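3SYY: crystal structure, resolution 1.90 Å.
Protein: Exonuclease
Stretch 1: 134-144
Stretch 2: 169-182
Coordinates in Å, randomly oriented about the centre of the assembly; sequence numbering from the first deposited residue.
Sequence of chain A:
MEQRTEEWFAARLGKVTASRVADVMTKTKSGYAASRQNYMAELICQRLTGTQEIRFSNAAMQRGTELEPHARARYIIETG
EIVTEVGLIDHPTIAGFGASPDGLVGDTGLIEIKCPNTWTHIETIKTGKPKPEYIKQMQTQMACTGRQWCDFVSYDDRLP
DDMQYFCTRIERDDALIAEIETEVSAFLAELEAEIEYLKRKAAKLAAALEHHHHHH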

# COMPACT_ATOMS: atom_id res chain seq x y z
N TYR A 134 4.39 21.65 -8.12
CA TYR A 134 3.27 22.44 -8.60
C TYR A 134 3.73 23.73 -9.26
O TYR A 134 3.04 24.22 -10.15
CB TYR A 134 2.23 22.75 -7.50
CG TYR A 134 1.59 21.54 -6.90
CD1 TYR A 134 1.35 20.39 -7.65
CD2 TYR A 134 1.25 21.52 -5.56
CE1 TYR A 134 0.76 19.25 -7.08
CE2 TYR A 134 0.67 20.43 -4.96
CZ TYR A 134 0.43 19.28 -5.74
OH TYR A 134 -0.16 18.22 -5.12
N ILE A 135 4.88 24.27 -8.83
CA ILE A 135 5.53 25.36 -9.59
C ILE A 135 5.80 24.86 -11.05
O ILE A 135 5.51 25.55 -12.03
CB ILE A 135 6.83 25.86 -8.87
CG1 ILE A 135 6.54 26.43 -7.46
CG2 ILE A 135 7.63 26.89 -9.72
CD1 ILE A 135 5.56 27.63 -7.45
N LYS A 136 6.33 23.65 -11.19
CA LYS A 136 6.58 23.11 -12.53
C LYS A 136 5.30 22.94 -13.32
O LYS A 136 5.25 23.31 -14.47
CB LYS A 136 7.35 21.80 -12.47
CG LYS A 136 8.81 22.03 -11.97
CD LYS A 136 9.57 20.76 -11.83
CE LYS A 136 11.04 21.08 -11.51
NZ LYS A 136 11.14 21.40 -10.04
N GLN A 137 4.25 22.46 -12.67
CA GLN A 137 2.96 22.30 -13.31
C GLN A 137 2.44 23.65 -13.83
O GLN A 137 2.00 23.79 -14.96
CB GLN A 137 1.97 21.74 -12.29
CG GLN A 137 0.59 21.61 -12.87
CD GLN A 137 -0.42 21.14 -11.84
OE1 GLN A 137 -0.18 21.18 -10.63
NE2 GLN A 137 -1.54 20.65 -12.32
N MET A 138 2.50 24.67 -12.97
CA MET A 138 1.96 25.96 -13.34
C MET A 138 2.81 26.69 -14.38
O MET A 138 2.26 27.36 -15.23
CB MET A 138 1.78 26.81 -12.09
CG MET A 138 0.51 26.34 -11.26
SD MET A 138 0.33 27.33 -9.75
CE MET A 138 1.73 26.97 -8.78
N GLN A 139 4.12 26.55 -14.30
CA GLN A 139 4.97 27.18 -15.34
C GLN A 139 4.67 26.52 -16.67
O GLN A 139 4.62 27.20 -17.70
CB GLN A 139 6.46 27.10 -15.00
CG GLN A 139 6.86 27.98 -13.78
CD GLN A 139 6.65 29.52 -14.06
OE1 GLN A 139 6.42 29.93 -15.21
NE2 GLN A 139 6.69 30.32 -12.99
N THR A 140 4.43 25.20 -16.66
CA THR A 140 4.05 24.48 -17.88
C THR A 140 2.72 24.90 -18.41
O THR A 140 2.52 24.99 -19.63
CB THR A 140 3.99 22.95 -17.63
OG1 THR A 140 5.27 22.49 -17.18
CG2 THR A 140 3.55 22.20 -18.90
N GLN A 141 1.76 25.14 -17.51
CA GLN A 141 0.45 25.62 -17.96
C GLN A 141 0.61 27.00 -18.66
O GLN A 141 -0.01 27.25 -19.70
CB GLN A 141 -0.49 25.77 -16.75
CG GLN A 141 -1.11 24.49 -16.26
CD GLN A 141 -1.64 24.64 -14.82
OE1 GLN A 141 -2.22 23.70 -14.25
NE2 GLN A 141 -1.48 25.82 -14.25
N MET A 142 1.47 27.84 -18.09
CA MET A 142 1.83 29.15 -18.69
C MET A 142 2.54 28.99 -20.06
O MET A 142 2.18 29.67 -21.04
CB MET A 142 2.64 29.98 -17.71
CG MET A 142 1.70 30.56 -16.64
SD MET A 142 2.48 31.67 -15.47
CE MET A 142 3.08 30.62 -14.16
N ALA A 143 3.47 28.04 -20.12
CA ALA A 143 4.13 27.63 -21.38
C ALA A 143 3.14 27.26 -22.45
O ALA A 143 3.24 27.77 -23.60
CB ALA A 143 5.08 26.51 -21.15
N CYS A 144 2.18 26.41 -22.11
CA CYS A 144 1.20 25.97 -23.09
C CYS A 144 0.19 27.02 -23.55
O CYS A 144 -0.27 26.98 -24.70
CB CYS A 144 0.46 24.74 -22.63
SG CYS A 144 1.54 23.28 -22.50
N ARG A 169 0.02 34.13 -6.02
CA ARG A 169 0.21 34.29 -7.46
C ARG A 169 1.58 33.88 -7.87
O ARG A 169 2.57 34.29 -7.26
CB ARG A 169 0.04 35.74 -7.90
CG ARG A 169 -0.14 35.83 -9.46
CD ARG A 169 -0.85 37.10 -9.84
NE ARG A 169 -2.30 37.00 -9.64
CZ ARG A 169 -3.15 37.92 -10.07
NH1 ARG A 169 -2.68 38.98 -10.71
NH2 ARG A 169 -4.44 37.79 -9.88
N ILE A 170 1.64 33.06 -8.92
CA ILE A 170 2.94 32.61 -9.43
C ILE A 170 3.10 33.25 -10.81
O ILE A 170 2.31 32.97 -11.73
CB ILE A 170 3.01 31.05 -9.54
CG1 ILE A 170 2.71 30.41 -8.16
CG2 ILE A 170 4.39 30.62 -10.12
CD1 ILE A 170 3.78 30.71 -7.00
N GLU A 171 4.09 34.13 -10.93
CA GLU A 171 4.33 34.85 -12.18
C GLU A 171 5.08 33.94 -13.17
O GLU A 171 5.97 33.21 -12.75
CB GLU A 171 5.22 36.10 -11.91
CG GLU A 171 4.56 37.19 -11.01
CD GLU A 171 3.36 37.87 -11.67
OE1 GLU A 171 2.38 38.13 -10.95
OE2 GLU A 171 3.35 38.11 -12.90
N ARG A 172 4.74 34.03 -14.45
CA ARG A 172 5.54 33.39 -15.54
C ARG A 172 7.05 33.51 -15.36
O ARG A 172 7.56 34.62 -15.18
CB ARG A 172 5.14 33.99 -16.89
CG ARG A 172 5.85 33.37 -18.09
CD ARG A 172 5.30 33.90 -19.40
NE ARG A 172 5.80 33.09 -20.51
CZ ARG A 172 5.06 32.28 -21.25
NH1 ARG A 172 3.76 32.20 -21.05
NH2 ARG A 172 5.62 31.58 -22.23
N ASP A 173 7.78 32.38 -15.39
CA ASP A 173 9.24 32.39 -15.31
C ASP A 173 9.78 31.82 -16.65
O ASP A 173 9.78 30.59 -16.87
CB ASP A 173 9.73 31.55 -14.13
CG ASP A 173 11.24 31.57 -13.96
OD1 ASP A 173 11.97 31.98 -14.88
OD2 ASP A 173 11.72 31.21 -12.87
N ASP A 174 10.22 32.71 -17.53
CA ASP A 174 10.72 32.28 -18.86
C ASP A 174 11.96 31.39 -18.81
O ASP A 174 12.09 30.49 -19.62
CB ASP A 174 10.93 33.49 -19.80
CG ASP A 174 9.62 34.05 -20.32
OD1 ASP A 174 9.58 35.24 -20.67
OD2 ASP A 174 8.61 33.31 -20.38
N ALA A 175 12.85 31.61 -17.85
CA ALA A 175 14.00 30.72 -17.68
C ALA A 175 13.59 29.31 -17.31
O ALA A 175 14.13 28.34 -17.90
CB ALA A 175 14.98 31.26 -16.65
N LEU A 176 12.66 29.17 -16.36
CA LEU A 176 12.22 27.84 -15.95
C LEU A 176 11.45 27.19 -17.08
O LEU A 176 11.62 25.99 -17.34
CB LEU A 176 11.37 27.85 -14.66
CG LEU A 176 11.01 26.46 -14.09
CD1 LEU A 176 12.21 25.54 -13.96
CD2 LEU A 176 10.31 26.58 -12.74
N ILE A 177 10.58 27.95 -17.74
CA ILE A 177 9.88 27.46 -18.88
C ILE A 177 10.87 26.93 -19.97
O ILE A 177 10.64 25.87 -20.53
CB ILE A 177 8.90 28.53 -19.42
CG1 ILE A 177 7.69 28.65 -18.46
CG2 ILE A 177 8.43 28.22 -20.86
CD1 ILE A 177 6.73 29.78 -18.84
N ALA A 178 11.97 27.65 -20.25
CA ALA A 178 12.87 27.19 -21.34
C ALA A 178 13.50 25.87 -20.92
O ALA A 178 13.61 24.95 -21.74
CB ALA A 178 13.92 28.24 -21.65
N GLU A 179 13.86 25.76 -19.65
CA GLU A 179 14.44 24.54 -19.10
C GLU A 179 13.45 23.36 -19.11
O GLU A 179 13.82 22.25 -19.51
CB GLU A 179 14.97 24.85 -17.71
CG GLU A 179 15.39 23.69 -16.85
CD GLU A 179 15.70 24.16 -15.42
OE1 GLU A 179 16.00 25.37 -15.23
OE2 GLU A 179 15.64 23.31 -14.49
N ILE A 180 12.19 23.61 -18.75
CA ILE A 180 11.11 22.61 -18.85
C ILE A 180 10.97 22.13 -20.30
O ILE A 180 10.90 20.92 -20.57
CB ILE A 180 9.74 23.18 -18.39
CG1 ILE A 180 9.75 23.40 -16.87
CG2 ILE A 180 8.59 22.23 -18.75
CD1 ILE A 180 8.50 24.25 -16.36
N GLU A 181 10.93 23.08 -21.23
CA GLU A 181 10.69 22.73 -22.62
C GLU A 181 11.89 21.89 -23.13
O GLU A 181 11.70 20.97 -23.87
CB GLU A 181 10.44 23.99 -23.46
CG GLU A 181 9.09 24.67 -23.13
CD GLU A 181 8.84 25.96 -23.89
OE1 GLU A 181 7.69 26.47 -23.88
OE2 GLU A 181 9.76 26.48 -24.51
N THR A 182 13.10 22.21 -22.70
CA THR A 182 14.28 21.44 -23.10
C THR A 182 14.17 20.00 -22.63
O THR A 182 14.31 19.05 -23.44
CB THR A 182 15.53 22.05 -22.55
OG1 THR A 182 15.67 23.34 -23.16
CG2 THR A 182 16.78 21.18 -22.87
O HOH W 1 3.90 30.38 -23.89

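A buried glutamine can join a helix to the end of a strand and the loop after it by offering both ends of its amide to their backbone, while apolar neighbours close the space around it. The contact between helix 134-144 and the segment 169-182 of this exonuclease illustrates the principle. The second segment runs from strand 169-171 through a short turn into helix 174-182, whose axis crosses that of the first helix almost at right angles, 9.5 Å away at closest approach.

The contact begins with Ile 135. Its CB points sideways, but the branched side chain reaches both elements: CD1 lies 3.6 Å from CD1 of Ile 170 on the strand, and CG2 lies 4.0 Å from CD2 of Leu 176 on the helix. At Lys 136 the closest approach is through the backbone, its O lying 3.9 Å from CD1 of Ile 180. About one turn after Ile 135, the flexible, unbranched side chain of Met 138 brings CE to 3.6 Å from CG1 of Ile 170.

Gln 139 is the centre of the arrangement, with the largest covered area in either stretch. Its CB points toward the second stretch, and chi1 and chi2, both m, fold the chain so that the amide meets the backbone at Glu 171 and Asp 173. Asp 173 N donates to Gln 139 OE1 at 2.8 Å, and Gln 139 NE2 donates to Glu 171 O at 3.0 Å; both bonds are nearly straight. An amide suits this buried site because it pairs a donor with an acceptor and carries no charge. Its aliphatic part is used as well, with CG 3.9 Å from Leu 176 CD2 and CB 3.8 Å from Ile 180 CD1. Asp 173, whose N is thus engaged, also caps the following helix through a weak bond from Leu 176 N to its OD1, 3.3 Å long.

Thr 140 turns its hydroxyl back to its own helix, OG1 donating to Lys 136 O at 2.8 Å, so the hydroxyl is already satisfied where it lies 3.7 Å from Ile 180 CG2.

Met 142 packs CE 4.2 Å from Ile 170 CG2 and SD 3.8 Å from Arg 172 CB. Its O accepts a weak bond from Arg 172 NH1 at 3.0 Å, while Arg 172 NE forms a salt bridge with Asp 174 OD2 at 2.8 Å. A water extends the link, donating to Ala 143 O and accepting from Arg 172 NH2, each at 2.7 Å. The small Ala 143 completes the contact, its CB 3.8 Å from both Ile 177 CG2 and Glu 181 OE1.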